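Local coordinates for protein inactive glucansucrase (Lactobacillus reuteri, PDB 5JBD) that belongs to glycosyl hydrolase family 70, is built around a circularly permuted TIM barrel, and is named an inactive glucansucrase, at residues Trp34-Phe39 with Tyr59-Gly63; Arg80-Tyr85 with Arg137-Glu141; Leu857-Ala863 with Thr875-Thr879. All blocks are in the same frame, centred on the assembly; numbering follows the deposited sequence.

All three contacts lie at one end of the elongated chain, centred about 42 to 47 Å from its middle, where segments near the two ends of the modelled chain come together. Contacts 1 and 2 come first, near the N-terminus, and contact 3 follows near the C-terminus, after the whole eight-stranded barrel. Contacts 1 and 2 have centres about 11 Å apart and touch through the pairing of strands 58-59 and 80-81 and through side chains such as Tyr59 on Tyr85. Contact 3 is centred about 17 Å from contact 1 and about 20 Å from contact 2 (nearest atoms about 5 and 6 Å). This region, made from both termini, is consistent with domain IV of the family.

Contact 1: Trp34-Phe39 with Tyr59-Gly63; sequences WENMAF and YRPYG
Four hydrogen bonds tie Trp34-Phe39 to Tyr59-Gly63. Phe39 N donates to Arg60 O (2.8 Å) and Tyr62 N to Met37 O (2.8 Å), so Ala38 and Pro61 form a single antiparallel beta bridge as a non-hydrogen-bonded pair, CA atoms 4.5 Å apart. That site asks no N-H of the proline, whose CA instead approaches Met37 O at 3.4 Å in a CA-H...O contact. Gly63 N donates to Glu35 O (2.9 Å, nearly linear), and Tyr59 (chi1 p) OH to Asn36 O (2.8 Å). One water bridges Asn36 OD1 (2.7 Å) and Gly63 O (2.8 Å). Residues 34-36 end a 3-10 turn, with Met37 N bonded to Trp34 O (3.0 Å); Met37 and Ala38 then run extended. A CB on Gly63 would fall 2.2 Å from Glu35 OE1, whose partner oxygen OE2 is held by Gly32 N.

The extended Arg60 side chain (chi1 to chi3 all t) lays its guanidinium flat on Phe39 (chi1 t), with CZ 3.6 Å from the ring centroid and planes at 8°: a stacked cation-pi pair. Arg60 NE is hydrogen-bonded to Thr74 OG1. Tyr62 (chi1 t) fits between aromatics, CE1 3.5 Å from Trp34 CH2 and CD2 4.0 Å from Phe39 CD1, while Ala38 CB touches Tyr59 CD2 at 4.1 Å.

The bridge joins two N-terminal loops in the peripheral region built from both chain ends, consistent with domain IV. Outward, Ala38 pairs by backbone with Ile881 near the C-terminus, Asn36 ND2 reaches Gln134 on helix 126-147, and Tyr59, in strand 58-59, forms a backbone hydrogen bond with Arg80 of strand 80-81 and meets Tyr85 edge-to-face.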
loop_
_atom_site.group_PDB
_atom_site.type_symbol
_atom_site.label_atom_id
_atom_site.label_comp_id
_atom_site.label_asym_id
_atom_site.label_seq_id
_atom_site.Cartn_x
_atom_site.Cartn_y
_atom_site.Cartn_z
ATOM N N TRP A 34 -48.892 -17.691 14.381
ATOM C CA TRP A 34 -47.916 -17.667 15.493
ATOM C C TRP A 34 -46.611 -18.424 15.190
ATOM O O TRP A 34 -45.580 -18.130 15.793
ATOM C CB TRP A 34 -48.536 -18.199 16.799
ATOM C CG TRP A 34 -48.857 -19.645 16.777
ATOM C CD1 TRP A 34 -50.050 -20.210 16.451
ATOM C CD2 TRP A 34 -47.969 -20.727 17.095
ATOM N NE1 TRP A 34 -49.964 -21.574 16.541
ATOM C CE2 TRP A 34 -48.697 -21.919 16.932
ATOM C CE3 TRP A 34 -46.625 -20.802 17.496
ATOM C CZ2 TRP A 34 -48.135 -23.183 17.156
ATOM C CZ3 TRP A 34 -46.057 -22.071 17.717
ATOM C CH2 TRP A 34 -46.820 -23.238 17.549
ATOM N N GLU A 35 -46.673 -19.380 14.264
ATOM C CA GLU A 35 -45.500 -20.158 13.839
ATOM C C GLU A 35 -44.444 -19.314 13.096
ATOM O O GLU A 35 -43.316 -19.770 12.891
ATOM C CB GLU A 35 -45.934 -21.382 13.004
ATOM C CG GLU A 35 -46.845 -22.345 13.773
ATOM C CD GLU A 35 -47.216 -23.599 13.005
ATOM O OE1 GLU A 35 -46.303 -24.294 12.520
ATOM O OE2 GLU A 35 -48.422 -23.905 12.923
ATOM N N ASN A 36 -44.784 -18.078 12.729
ATOM C CA ASN A 36 -43.773 -17.081 12.306
ATOM C C ASN A 36 -42.736 -16.754 13.390
ATOM O O ASN A 36 -41.663 -16.241 13.085
ATOM C CB ASN A 36 -44.445 -15.776 11.883
ATOM C CG ASN A 36 -45.367 -15.938 10.689
ATOM O OD1 ASN A 36 -45.409 -16.974 10.036
ATOM N ND2 ASN A 36 -46.126 -14.896 10.409
ATOM N N MET A 37 -43.056 -17.011 14.658
ATOM C CA MET A 37 -42.103 -16.783 15.755
ATOM C C MET A 37 -40.817 -17.581 15.567
ATOM O O MET A 37 -40.834 -18.664 14.959
ATOM C CB MET A 37 -42.733 -17.136 17.121
ATOM C CG MET A 37 -42.871 -18.624 17.409
ATOM S SD MET A 37 -43.615 -18.973 19.025
ATOM C CE MET A 37 -42.174 -18.766 20.071
ATOM N N ALA A 38 -39.715 -17.062 16.104
ATOM C CA ALA A 38 -38.446 -17.784 16.080
ATOM C C ALA A 38 -38.625 -19.149 16.711
ATOM O O ALA A 38 -39.389 -19.294 17.675
ATOM C CB ALA A 38 -37.348 -17.006 16.804
ATOM N N PHE A 39 -37.967 -20.158 16.149
ATOM C CA PHE A 39 -38.063 -21.522 16.684
ATOM C C PHE A 39 -37.525 -21.560 18.120
ATOM O O PHE A 39 -38.080 -22.236 18.971
ATOM C CB PHE A 39 -37.309 -22.517 15.790
ATOM C CG PHE A 39 -37.222 -23.906 16.362
ATOM C CD1 PHE A 39 -38.305 -24.768 16.285
ATOM C CD2 PHE A 39 -36.053 -24.352 16.979
ATOM C CE1 PHE A 39 -38.232 -26.052 16.814
ATOM C CE2 PHE A 39 -35.973 -25.625 17.512
ATOM C CZ PHE A 39 -37.061 -26.480 17.422
ATOM N N TYR A 59 -33.214 -16.350 9.848
ATOM C CA TYR A 59 -33.609 -17.067 11.074
ATOM C C TYR A 59 -34.454 -18.290 10.739
ATOM O O TYR A 59 -34.884 -18.477 9.592
ATOM C CB TYR A 59 -34.351 -16.131 12.033
ATOM C CG TYR A 59 -35.841 -15.990 11.769
ATOM C CD1 TYR A 59 -36.316 -15.524 10.554
ATOM C CD2 TYR A 59 -36.786 -16.323 12.755
ATOM C CE1 TYR A 59 -37.675 -15.404 10.319
ATOM C CE2 TYR A 59 -38.139 -16.178 12.527
ATOM C CZ TYR A 59 -38.577 -15.722 11.299
ATOM O OH TYR A 59 -39.923 -15.573 11.049
ATOM N N ARG A 60 -34.675 -19.130 11.746
ATOM C CA ARG A 60 -35.518 -20.312 11.602
ATOM C C ARG A 60 -36.850 -20.039 12.283
ATOM O O ARG A 60 -36.904 -20.009 13.517
ATOM C CB ARG A 60 -34.844 -21.527 12.240
ATOM C CG ARG A 60 -35.654 -22.815 12.118
ATOM C CD ARG A 60 -35.033 -23.944 12.914
ATOM N NE ARG A 60 -35.935 -25.092 13.021
ATOM C CZ ARG A 60 -35.665 -26.196 13.716
ATOM N NH1 ARG A 60 -34.514 -26.320 14.393
ATOM N NH2 ARG A 60 -36.560 -27.184 13.751
ATOM N N PRO A 61 -37.929 -19.826 11.499
ATOM C CA PRO A 61 -39.247 -19.726 12.151
ATOM C C PRO A 61 -39.686 -21.087 12.653
ATOM O O PRO A 61 -39.121 -22.106 12.234
ATOM C CB PRO A 61 -40.176 -19.261 11.021
ATOM C CG PRO A 61 -39.528 -19.771 9.774
ATOM C CD PRO A 61 -38.043 -19.724 10.030
ATOM N N TYR A 62 -40.674 -21.111 13.545
ATOM C CA TYR A 62 -41.213 -22.388 14.036
ATOM C C TYR A 62 -41.845 -23.179 12.885
ATOM O O TYR A 62 -41.607 -24.376 12.747
ATOM C CB TYR A 62 -42.202 -22.154 15.186
ATOM C CG TYR A 62 -42.765 -23.435 15.792
ATOM C CD1 TYR A 62 -43.905 -24.020 15.261
ATOM C CD2 TYR A 62 -42.158 -24.058 16.893
ATOM C CE1 TYR A 62 -44.442 -25.181 15.796
ATOM C CE2 TYR A 62 -42.692 -25.228 17.439
ATOM C CZ TYR A 62 -43.834 -25.784 16.883
ATOM O OH TYR A 62 -44.405 -26.940 17.382
ATOM N N GLY A 63 -42.643 -22.510 12.060
ATOM C CA GLY A 63 -43.253 -23.146 10.890
ATOM C C GLY A 63 -43.493 -22.176 9.748
ATOM O O GLY A 63 -43.280 -20.975 9.906
HETATM O O HOH W 1 -43.382 -18.346 8.961
#

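Contact 2: Arg80-Tyr85 with Arg137-Glu141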
loop_
_atom_site.group_PDB
_atom_site.type_symbol
_atom_site.label_atom_id
_atom_site.label_comp_id
_atom_site.label_asym_id
_atom_site.label_seq_id
_atom_site.Cartn_x
_atom_site.Cartn_y
_atom_site.Cartn_z
ATOM N N ARG A 80 -35.198 -18.741 6.861
ATOM C CA ARG A 80 -35.804 -17.727 6.021
ATOM C C ARG A 80 -35.158 -16.374 6.278
ATOM O O ARG A 80 -34.667 -16.117 7.379
ATOM C CB ARG A 80 -37.317 -17.635 6.277
ATOM C CG ARG A 80 -38.123 -18.889 5.967
ATOM C CD ARG A 80 -38.141 -19.203 4.481
ATOM N NE ARG A 80 -38.930 -20.387 4.148
ATOM C CZ ARG A 80 -38.470 -21.640 4.084
ATOM N NH1 ARG A 80 -37.198 -21.942 4.344
ATOM N NH2 ARG A 80 -39.306 -22.619 3.763
ATOM N N PRO A 81 -35.140 -15.502 5.252
ATOM C CA PRO A 81 -34.596 -14.167 5.414
ATOM C C PRO A 81 -35.494 -13.311 6.300
ATOM O O PRO A 81 -36.739 -13.345 6.162
ATOM C CB PRO A 81 -34.564 -13.631 3.983
ATOM C CG PRO A 81 -35.675 -14.339 3.306
ATOM C CD PRO A 81 -35.669 -15.712 3.887
ATOM N N LEU A 82 -34.868 -12.564 7.203
ATOM C CA LEU A 82 -35.590 -11.667 8.107
ATOM C C LEU A 82 -36.439 -10.633 7.345
ATOM O O LEU A 82 -37.520 -10.248 7.815
ATOM C CB LEU A 82 -34.627 -10.999 9.094
ATOM C CG LEU A 82 -34.099 -11.883 10.239
ATOM C CD1 LEU A 82 -32.844 -11.308 10.888
ATOM C CD2 LEU A 82 -35.181 -12.106 11.281
ATOM N N LEU A 83 -35.988 -10.228 6.151
ATOM C CA LEU A 83 -36.710 -9.232 5.339
ATOM C C LEU A 83 -38.059 -9.666 4.784
ATOM O O LEU A 83 -38.777 -8.827 4.238
ATOM C CB LEU A 83 -35.828 -8.705 4.188
ATOM C CG LEU A 83 -34.867 -7.603 4.628
ATOM C CD1 LEU A 83 -33.740 -7.450 3.609
ATOM C CD2 LEU A 83 -35.589 -6.281 4.885
ATOM N N MET A 84 -38.399 -10.951 4.893
ATOM C CA MET A 84 -39.778 -11.420 4.662
ATOM C C MET A 84 -40.746 -11.042 5.792
ATOM O O MET A 84 -41.971 -11.062 5.573
ATOM C CB MET A 84 -39.822 -12.952 4.530
ATOM C CG MET A 84 -39.428 -13.473 3.172
ATOM S SD MET A 84 -39.243 -15.256 3.215
ATOM C CE MET A 84 -40.944 -15.802 3.369
ATOM N N TYR A 85 -40.200 -10.779 6.990
ATOM C CA TYR A 85 -40.982 -10.568 8.221
ATOM C C TYR A 85 -40.802 -9.207 8.898
ATOM O O TYR A 85 -41.736 -8.743 9.557
ATOM C CB TYR A 85 -40.613 -11.634 9.259
ATOM C CG TYR A 85 -40.887 -13.059 8.832
ATOM C CD1 TYR A 85 -42.111 -13.673 9.086
ATOM C CD2 TYR A 85 -39.902 -13.808 8.198
ATOM C CE1 TYR A 85 -42.340 -14.992 8.708
ATOM C CE2 TYR A 85 -40.124 -15.127 7.810
ATOM C CZ TYR A 85 -41.341 -15.716 8.071
ATOM O OH TYR A 85 -41.585 -17.014 7.674
ATOM N N ARG A 137 -45.663 -13.791 1.884
ATOM C CA ARG A 137 -44.954 -14.931 2.461
ATOM C C ARG A 137 -45.494 -16.279 1.933
ATOM O O ARG A 137 -44.703 -17.164 1.600
ATOM C CB ARG A 137 -44.947 -14.878 3.986
ATOM C CG ARG A 137 -44.041 -13.786 4.535
ATOM C CD ARG A 137 -43.789 -13.968 6.021
ATOM N NE ARG A 137 -44.954 -13.626 6.849
ATOM C CZ ARG A 137 -45.270 -12.387 7.249
ATOM N NH1 ARG A 137 -44.520 -11.336 6.941
ATOM N NH2 ARG A 137 -46.353 -12.199 7.990
ATOM N N TYR A 138 -46.820 -16.403 1.811
ATOM C CA TYR A 138 -47.446 -17.606 1.230
ATOM C C TYR A 138 -46.988 -17.807 -0.229
ATOM O O TYR A 138 -46.646 -18.915 -0.634
ATOM C CB TYR A 138 -48.992 -17.546 1.312
ATOM C CG TYR A 138 -49.579 -17.362 2.706
ATOM C CD1 TYR A 138 -48.988 -17.943 3.838
ATOM C CD2 TYR A 138 -50.746 -16.610 2.898
ATOM C CE1 TYR A 138 -49.525 -17.772 5.107
ATOM C CE2 TYR A 138 -51.288 -16.430 4.172
ATOM C CZ TYR A 138 -50.670 -17.009 5.271
ATOM O OH TYR A 138 -51.171 -16.823 6.534
ATOM N N VAL A 139 -46.944 -16.712 -0.989
ATOM C CA VAL A 139 -46.504 -16.747 -2.393
ATOM C C VAL A 139 -45.004 -17.070 -2.479
ATOM O O VAL A 139 -44.597 -17.843 -3.331
ATOM C CB VAL A 139 -46.870 -15.433 -3.136
ATOM C CG1 VAL A 139 -46.277 -15.398 -4.546
ATOM C CG2 VAL A 139 -48.393 -15.269 -3.195
ATOM N N ILE A 140 -44.212 -16.534 -1.557
ATOM C CA ILE A 140 -42.782 -16.883 -1.459
ATOM C C ILE A 140 -42.604 -18.390 -1.161
ATOM O O ILE A 140 -41.746 -19.037 -1.766
ATOM C CB ILE A 140 -42.043 -16.007 -0.424
ATOM C CG1 ILE A 140 -41.889 -14.587 -0.972
ATOM C CG2 ILE A 140 -40.647 -16.553 -0.106
ATOM C CD1 ILE A 140 -41.374 -13.582 0.030
ATOM N N GLU A 141 -43.383 -18.931 -0.226
ATOM C CA GLU A 141 -43.291 -20.361 0.116
ATOM C C GLU A 141 -43.713 -21.257 -1.055
ATOM O O GLU A 141 -43.169 -22.345 -1.244
ATOM C CB GLU A 141 -44.130 -20.682 1.362
ATOM C CG GLU A 141 -43.610 -20.053 2.659
ATOM C CD GLU A 141 -42.239 -20.556 3.083
ATOM O OE1 GLU A 141 -41.874 -21.700 2.747
ATOM O OE2 GLU A 141 -41.513 -19.810 3.778
HETATM O O HOH W 2 -44.520 -9.190 9.140
HETATM O O HOH W 3 -42.811 -17.803 5.280
#
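Arg137 opens the helical side of the contact with its CB directed at Arg80-Tyr85. Its NH1 donates to Met84 O (2.9 Å), a carbonyl at the end of the 3-10 turn 82-84, and to a water (3.1 Å) that in turn donates to Tyr85 O (2.9 Å). Its CD lies over the Tyr85 ring, 3.6 Å from the centroid, in a CH-pi contact, and its NH2 is hydrogen-bonded to OE1 of Gln134, three residues earlier. Arg137, Ile140 and Glu141 make up the i, i+3, i+4 face of helix 126-147 turned to Arg80-Tyr85. Antiparallel to strand 58-59, the short strand 80-81 runs into its 3-10 turn against a small helical cluster: helix 151-162 puts Leu153 on both Met84 and Ile140, and helix 90-101 adds Phe96 and Phe100. Ile140 provides the apolar element, its CG2 3.6 Å from Met84 CE. At Glu141 the carboxylate forms a bidentate salt bridge with Arg80: NE to OE2 at 2.7 Å and NH2 to OE1 at 2.9 Å, both close to linear and in the guanidinium plane. The same OE2 accepts a hydrogen bond from a water (2.8 Å) that also donates to Tyr85 OH (2.8 Å).

Contact 3: Leu857-Ala863 with Thr875-Thr879. With SO4 (sulfate ion), chain F.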
loop_
_atom_site.group_PDB
_atom_site.type_symbol
_atom_site.label_atom_id
_atom_site.label_comp_id
_atom_site.label_asym_id
_atom_site.label_seq_id
_atom_site.Cartn_x
_atom_site.Cartn_y
_atom_site.Cartn_z
ATOM N N LEU A 857 -36.123 -1.671 16.884
ATOM C CA LEU A 857 -37.570 -1.822 17.033
ATOM C C LEU A 857 -38.236 -0.484 16.689
ATOM O O LEU A 857 -37.552 0.528 16.524
ATOM C CB LEU A 857 -37.946 -2.278 18.459
ATOM C CG LEU A 857 -37.705 -3.712 18.960
ATOM C CD1 LEU A 857 -38.910 -4.567 18.651
ATOM C CD2 LEU A 857 -36.431 -4.390 18.457
ATOM N N ALA A 858 -39.562 -0.478 16.569
ATOM C CA ALA A 858 -40.308 0.738 16.200
ATOM C C ALA A 858 -40.044 1.915 17.158
ATOM O O ALA A 858 -39.985 3.065 16.714
ATOM C CB ALA A 858 -41.802 0.448 16.099
ATOM N N ASN A 859 -39.846 1.617 18.447
ATOM C CA ASN A 859 -39.492 2.635 19.459
ATOM C C ASN A 859 -38.021 3.102 19.476
ATOM O O ASN A 859 -37.638 3.880 20.344
ATOM C CB ASN A 859 -39.886 2.141 20.863
ATOM C CG ASN A 859 -38.989 1.019 21.382
ATOM O OD1 ASN A 859 -37.993 0.642 20.761
ATOM N ND2 ASN A 859 -39.349 0.479 22.531
ATOM N N GLY A 860 -37.198 2.625 18.544
ATOM C CA GLY A 860 -35.803 3.057 18.441
ATOM C C GLY A 860 -34.786 2.178 19.153
ATOM O O GLY A 860 -33.592 2.298 18.892
ATOM N N ASP A 861 -35.235 1.287 20.037
ATOM C CA ASP A 861 -34.319 0.393 20.752
ATOM C C ASP A 861 -33.679 -0.605 19.795
ATOM O O ASP A 861 -34.357 -1.130 18.908
ATOM C CB ASP A 861 -35.060 -0.412 21.825
ATOM C CG ASP A 861 -35.561 0.435 22.982
ATOM O OD1 ASP A 861 -35.221 1.631 23.072
ATOM O OD2 ASP A 861 -36.300 -0.126 23.819
ATOM N N TYR A 862 -32.387 -0.874 19.982
ATOM C CA TYR A 862 -31.730 -1.964 19.262
ATOM C C TYR A 862 -32.333 -3.308 19.669
ATOM O O TYR A 862 -32.542 -3.565 20.859
ATOM C CB TYR A 862 -30.226 -1.986 19.537
ATOM C CG TYR A 862 -29.444 -0.972 18.728
ATOM C CD1 TYR A 862 -29.184 -1.185 17.371
ATOM C CD2 TYR A 862 -28.967 0.201 19.310
ATOM C CE1 TYR A 862 -28.466 -0.251 16.620
ATOM C CE2 TYR A 862 -28.255 1.142 18.561
ATOM C CZ TYR A 862 -28.007 0.913 17.224
ATOM O OH TYR A 862 -27.295 1.836 16.487
ATOM N N ALA A 863 -32.631 -4.146 18.679
ATOM C CA ALA A 863 -32.995 -5.528 18.938
ATOM C C ALA A 863 -31.772 -6.221 19.528
ATOM O O ALA A 863 -30.629 -5.853 19.221
ATOM C CB ALA A 863 -33.441 -6.228 17.661
ATOM N N THR A 875 -33.124 -10.050 26.246
ATOM C CA THR A 875 -33.604 -10.339 24.900
ATOM C C THR A 875 -34.768 -9.416 24.526
ATOM O O THR A 875 -35.685 -9.214 25.318
ATOM C CB THR A 875 -33.987 -11.818 24.775
ATOM O OG1 THR A 875 -32.793 -12.606 24.864
ATOM C CG2 THR A 875 -34.718 -12.117 23.447
ATOM N N LEU A 876 -34.688 -8.822 23.338
ATOM C CA LEU A 876 -35.718 -7.911 22.837
ATOM C C LEU A 876 -35.793 -8.075 21.320
ATOM O O LEU A 876 -34.859 -7.677 20.621
ATOM C CB LEU A 876 -35.363 -6.461 23.208
ATOM C CG LEU A 876 -36.319 -5.350 22.745
ATOM C CD1 LEU A 876 -37.681 -5.497 23.413
ATOM C CD2 LEU A 876 -35.724 -3.965 22.999
ATOM N N LEU A 877 -36.885 -8.664 20.823
ATOM C CA LEU A 877 -37.027 -8.974 19.392
ATOM C C LEU A 877 -38.258 -8.312 18.772
ATOM O O LEU A 877 -39.239 -8.029 19.471
ATOM C CB LEU A 877 -37.105 -10.483 19.179
ATOM C CG LEU A 877 -35.901 -11.299 19.668
ATOM C CD1 LEU A 877 -36.179 -12.776 19.495
ATOM C CD2 LEU A 877 -34.614 -10.910 18.954
ATOM N N PRO A 878 -38.227 -8.074 17.446
ATOM C CA PRO A 878 -39.416 -7.541 16.770
ATOM C C PRO A 878 -40.652 -8.405 16.992
ATOM O O PRO A 878 -40.557 -9.639 17.053
ATOM C CB PRO A 878 -39.021 -7.544 15.292
ATOM C CG PRO A 878 -37.535 -7.453 15.308
ATOM C CD PRO A 878 -37.101 -8.245 16.510
ATOM N N THR A 879 -41.797 -7.749 17.126
ATOM C CA THR A 879 -43.058 -8.430 17.396
ATOM C C THR A 879 -43.455 -9.481 16.333
ATOM O O THR A 879 -44.076 -10.491 16.660
ATOM C CB THR A 879 -44.182 -7.389 17.571
ATOM O OG1 THR A 879 -45.389 -8.047 17.978
ATOM C CG2 THR A 879 -44.448 -6.571 16.286
HETATM S S SO4 F . -41.741 -3.837 16.468
HETATM O O1 SO4 F . -42.965 -3.520 15.697
HETATM O O2 SO4 F . -42.070 -4.651 17.661
HETATM O O3 SO4 F . -41.115 -2.577 16.920
HETATM O O4 SO4 F . -40.801 -4.592 15.615
#
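A type I turn, Leu857 to Gly860, with a G1-type bulge completed by Asp861, packs here against Thr875-Thr879 near the C-terminus, a segment extended as far as Pro878. Gly860 N donates to Leu857 O (2.9 Å), and Leu857 N to Asp861 O (2.7 Å), the hydrogen-bond pattern of a 3:5 hairpin, although no regular strands flank it. Gly860 holds the positive phi (95°) of the bulge position, where a CB would jam against the preceding carbonyl. Asn859 adds an Asx turn: its OD1 accepts from Asp861 N at 2.9 Å, while its ND2 makes a weak bond to Asp861 OD2 (3.4 Å).

The two segments meet by van der Waals packing, without direct conventional hydrogen bonds. Leu857 and Leu876 point their CB atoms at each other's segment, and their CG atoms come within 4.4 Å. Leu857 CD1 lies 3.6 Å from Leu877 O and equally far from Pro878 CA. Leu876 CD2 rests 3.8 Å from Asp861 CB and 3.9 Å from Tyr862 O. Further on, Ala863 CA approaches Leu876 O at 3.3 Å in a CA-H...O contact, and Ala863 CB lies 4.3 Å from Pro878 CD.

Tyr862 turns its CB away; its OH binds Ile785 N of strand 784-791, linking this loop to the six-stranded antiparallel sheet. Leu876 is held by a backbone bond to Tyr864.

A sulfate, probably from the crystallisation liquor, bridges the segments at the turn: Ala858 N donates to its O3 at 2.6 Å, and Thr879 N to its O2 at 3.2 Å.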